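Local structure of regulator of G-protein signaling 1 (Homo sapiens, 2BV1) at residues L14-S23 with Y136-Q144. The protein speeds GTP hydrolysis by G protein alpha subunits, driving them into the inactive GDP-bound form and so damping signalling from G protein-coupled receptors. Residues are numbered along the deposited sequence; the frame is centred on the assembly and turned at random.
Sequences LSAAEVMQWS and YLNLLNDLQ
The Y136 hydroxyl donates a hydrogen bond to the carbonyl of V19, OH to O 2.6 Å, arriving above the carbonyl plane at a C=O...donor angle of 131°. With CG anti to the backbone N (chi1 -178°), the phenol reaches across to helix 16-21 and slides past V19, whose CG1 lies 3.5 Å from Y136 CE1. W22 presents CE3 in the plane of the phenol, at its edge, while F130 and L131 of helix 112-131 also pack on Y136. A phenylalanine here would probably keep much of this packing but leave the V19 carbonyl without its hydroxyl donor. L139 rests CD2 against both V19 CG2 and the W22 ring, 3.8 Å from W22 CZ3, and meets L14 tip to tip. The contact thus pairs the first and last helices of the all-helical RGS domain, bringing its chain ends together in a roughly antiparallel packing; the axes of 16-21 and 136-142 run at 149° and come within 9.0 Å. L140 slides past V19, CB touching CG1, and, crossing M20 at about a right angle, sets CD1 3.5 Å from M20 CG. Beyond it, L143 directs CD1 to V19 CG2 at 3.7 Å and crosses L14, while its CB faces A16 CB. Q144 packs CG against A16 CB at 3.4 Å, the chain running extended beyond CG so that NE2 donates a hydrogen bond to L140 O, 3.0 Å away.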
loop_
_atom_site.group_PDB
_atom_site.type_symbol
_atom_site.label_atom_id
_atom_site.label_comp_id
_atom_site.label_asym_id
_atom_site.label_seq_id
_atom_site.Cartn_x
_atom_site.Cartn_y
_atom_site.Cartn_z
ATOM N N LEU A 14 12.580 7.486 -16.785
ATOM C CA LEU A 14 13.081 6.550 -15.776
ATOM C C LEU A 14 14.590 6.435 -15.936
ATOM O O LEU A 14 15.118 6.584 -17.029
ATOM C CB LEU A 14 12.441 5.153 -15.916
ATOM C CG LEU A 14 12.637 4.161 -14.750
ATOM C CD1 LEU A 14 12.081 4.691 -13.425
ATOM C CD2 LEU A 14 12.028 2.785 -15.065
ATOM N N SER A 15 15.289 6.231 -14.835
ATOM C CA SER A 15 16.762 5.976 -14.854
ATOM C C SER A 15 17.134 4.829 -13.950
ATOM O O SER A 15 16.407 4.515 -12.978
ATOM C CB SER A 15 17.561 7.198 -14.406
ATOM O OG SER A 15 17.349 7.458 -13.031
ATOM N N ALA A 16 18.293 4.233 -14.240
ATOM C CA ALA A 16 18.837 3.163 -13.415
ATOM C C ALA A 16 19.040 3.703 -11.981
ATOM O O ALA A 16 18.751 3.016 -10.996
ATOM C CB ALA A 16 20.154 2.634 -14.014
ATOM N N ALA A 17 19.503 4.953 -11.886
ATOM C CA ALA A 17 19.732 5.611 -10.592
ATOM C C ALA A 17 18.453 5.610 -9.795
ATOM O O ALA A 17 18.449 5.221 -8.629
ATOM C CB ALA A 17 20.254 7.016 -10.765
ATOM N N GLU A 18 17.341 5.996 -10.433
ATOM C CA GLU A 18 16.064 6.070 -9.727
ATOM C C GLU A 18 15.617 4.719 -9.226
ATOM O O GLU A 18 15.192 4.591 -8.087
ATOM C CB GLU A 18 14.967 6.692 -10.639
ATOM C CG GLU A 18 13.587 6.744 -10.037
ATOM C CD GLU A 18 13.547 7.443 -8.673
ATOM O OE1 GLU A 18 14.282 8.442 -8.479
ATOM O OE2 GLU A 18 12.753 7.012 -7.810
ATOM N N VAL A 19 15.690 3.720 -10.097
ATOM C CA VAL A 19 15.310 2.378 -9.766
ATOM C C VAL A 19 16.243 1.827 -8.646
ATOM O O VAL A 19 15.770 1.111 -7.784
ATOM C CB VAL A 19 15.366 1.483 -10.991
ATOM C CG1 VAL A 19 15.167 -0.015 -10.618
ATOM C CG2 VAL A 19 14.356 1.966 -12.031
ATOM N N MET A 20 17.552 2.155 -8.664
ATOM C CA MET A 20 18.457 1.848 -7.514
ATOM C C MET A 20 17.953 2.446 -6.183
ATOM O O MET A 20 17.989 1.791 -5.154
ATOM C CB MET A 20 19.904 2.360 -7.749
ATOM C CG MET A 20 20.696 1.760 -8.881
ATOM S SD MET A 20 22.372 2.488 -9.278
ATOM C CE MET A 20 22.832 3.123 -7.651
ATOM N N GLN A 21 17.531 3.708 -6.196
ATOM C CA GLN A 21 16.986 4.386 -5.027
ATOM C C GLN A 21 15.801 3.706 -4.316
ATOM O O GLN A 21 15.629 3.850 -3.095
ATOM C CB GLN A 21 16.630 5.834 -5.373
ATOM C CG GLN A 21 17.841 6.776 -5.471
ATOM C CD GLN A 21 18.489 7.081 -4.116
ATOM O OE1 GLN A 21 17.890 7.740 -3.237
ATOM N NE2 GLN A 21 19.730 6.620 -3.947
ATOM N N TRP A 22 15.004 2.974 -5.080
ATOM C CA TRP A 22 13.880 2.207 -4.550
ATOM C C TRP A 22 14.337 1.129 -3.551
ATOM O O TRP A 22 13.536 0.699 -2.719
ATOM C CB TRP A 22 13.116 1.490 -5.658
ATOM C CG TRP A 22 12.538 2.393 -6.750
ATOM C CD1 TRP A 22 12.427 3.731 -6.727
ATOM C CD2 TRP A 22 11.966 1.963 -7.987
ATOM N NE1 TRP A 22 11.827 4.187 -7.871
ATOM C CE2 TRP A 22 11.546 3.127 -8.676
ATOM C CE3 TRP A 22 11.758 0.710 -8.571
ATOM C CZ2 TRP A 22 10.967 3.088 -9.945
ATOM C CZ3 TRP A 22 11.129 0.667 -9.848
ATOM C CH2 TRP A 22 10.781 1.849 -10.521
ATOM N N SER A 23 15.588 0.656 -3.710
ATOM C CA SER A 23 16.200 -0.252 -2.730
ATOM C C SER A 23 16.635 0.440 -1.449
ATOM O O SER A 23 16.971 -0.224 -0.480
ATOM C CB SER A 23 17.375 -1.009 -3.362
ATOM O OG SER A 23 18.474 -0.155 -3.393
ATOM N N TYR A 136 12.230 -6.510 -10.567
ATOM C CA TYR A 136 13.117 -5.447 -10.138
ATOM C C TYR A 136 14.516 -5.517 -10.776
ATOM O O TYR A 136 14.977 -4.549 -11.353
ATOM C CB TYR A 136 13.195 -5.400 -8.604
ATOM C CG TYR A 136 14.069 -4.277 -8.109
ATOM C CD1 TYR A 136 13.637 -2.954 -8.163
ATOM C CD2 TYR A 136 15.346 -4.537 -7.618
ATOM C CE1 TYR A 136 14.472 -1.927 -7.754
ATOM C CE2 TYR A 136 16.167 -3.534 -7.212
ATOM C CZ TYR A 136 15.732 -2.232 -7.260
ATOM O OH TYR A 136 16.541 -1.220 -6.860
ATOM N N LEU A 137 15.173 -6.670 -10.674
ATOM C CA LEU A 137 16.575 -6.787 -11.073
ATOM C C LEU A 137 16.759 -6.677 -12.592
ATOM O O LEU A 137 17.684 -5.998 -13.038
ATOM C CB LEU A 137 17.176 -8.073 -10.494
ATOM C CG LEU A 137 17.286 -8.079 -8.952
ATOM C CD1 LEU A 137 17.647 -9.406 -8.382
ATOM C CD2 LEU A 137 18.280 -7.039 -8.511
ATOM N N ASN A 138 15.849 -7.266 -13.377
ATOM C CA ASN A 138 15.820 -7.032 -14.850
ATOM C C ASN A 138 15.655 -5.576 -15.194
ATOM O O ASN A 138 16.428 -5.041 -15.975
ATOM C CB ASN A 138 14.743 -7.899 -15.572
ATOM C CG ASN A 138 15.093 -9.422 -15.575
ATOM O OD1 ASN A 138 16.224 -9.793 -15.318
ATOM N ND2 ASN A 138 14.113 -10.272 -15.857
ATOM N N LEU A 139 14.656 -4.918 -14.603
ATOM C CA LEU A 139 14.414 -3.499 -14.877
ATOM C C LEU A 139 15.686 -2.697 -14.626
ATOM O O LEU A 139 16.139 -1.942 -15.472
ATOM C CB LEU A 139 13.275 -2.952 -14.016
ATOM C CG LEU A 139 12.825 -1.521 -14.282
ATOM C CD1 LEU A 139 12.175 -1.382 -15.733
ATOM C CD2 LEU A 139 11.886 -0.979 -13.229
ATOM N N LEU A 140 16.265 -2.909 -13.447
ATOM C CA LEU A 140 17.472 -2.206 -13.017
ATOM C C LEU A 140 18.641 -2.398 -13.982
ATOM O O LEU A 140 19.227 -1.421 -14.449
ATOM C CB LEU A 140 17.849 -2.682 -11.604
ATOM C CG LEU A 140 19.100 -2.124 -10.954
ATOM C CD1 LEU A 140 19.145 -0.580 -10.996
ATOM C CD2 LEU A 140 19.239 -2.651 -9.525
ATOM N N ASN A 141 18.950 -3.653 -14.294
ATOM C CA ASN A 141 20.133 -3.975 -15.076
ATOM C C ASN A 141 20.007 -3.598 -16.544
ATOM O O ASN A 141 20.934 -3.045 -17.130
ATOM C CB ASN A 141 20.485 -5.454 -14.887
ATOM C CG ASN A 141 21.240 -5.682 -13.563
ATOM O OD1 ASN A 141 22.471 -5.539 -13.516
ATOM N ND2 ASN A 141 20.506 -5.963 -12.489
ATOM N N ASP A 142 18.839 -3.851 -17.118
ATOM C CA ASP A 142 18.610 -3.579 -18.540
ATOM C C ASP A 142 18.548 -2.074 -18.850
ATOM O O ASP A 142 18.682 -1.671 -20.011
ATOM C CB ASP A 142 17.357 -4.334 -19.001
ATOM C CG ASP A 142 17.523 -5.856 -18.904
ATOM O OD1 ASP A 142 18.665 -6.304 -18.656
ATOM O OD2 ASP A 142 16.542 -6.625 -19.072
ATOM N N LEU A 143 18.345 -1.244 -17.825
ATOM C CA LEU A 143 18.472 0.218 -17.969
ATOM C C LEU A 143 19.937 0.672 -18.120
ATOM O O LEU A 143 20.196 1.773 -18.564
ATOM C CB LEU A 143 17.849 0.942 -16.780
ATOM C CG LEU A 143 16.338 1.160 -16.843
ATOM C CD1 LEU A 143 15.811 1.510 -15.456
ATOM C CD2 LEU A 143 15.974 2.262 -17.843
ATOM N N GLN A 144 20.862 -0.193 -17.714
ATOM C CA GLN A 144 22.303 0.052 -17.772
ATOM C C GLN A 144 22.934 -0.817 -18.819
ATOM O O GLN A 144 22.759 -0.525 -19.977
ATOM C CB GLN A 144 22.939 -0.302 -16.446
ATOM C CG GLN A 144 22.159 0.215 -15.281
ATOM C CD GLN A 144 22.733 -0.239 -13.987
ATOM O OE1 GLN A 144 23.924 -0.032 -13.723
ATOM N NE2 GLN A 144 21.914 -0.859 -13.167
#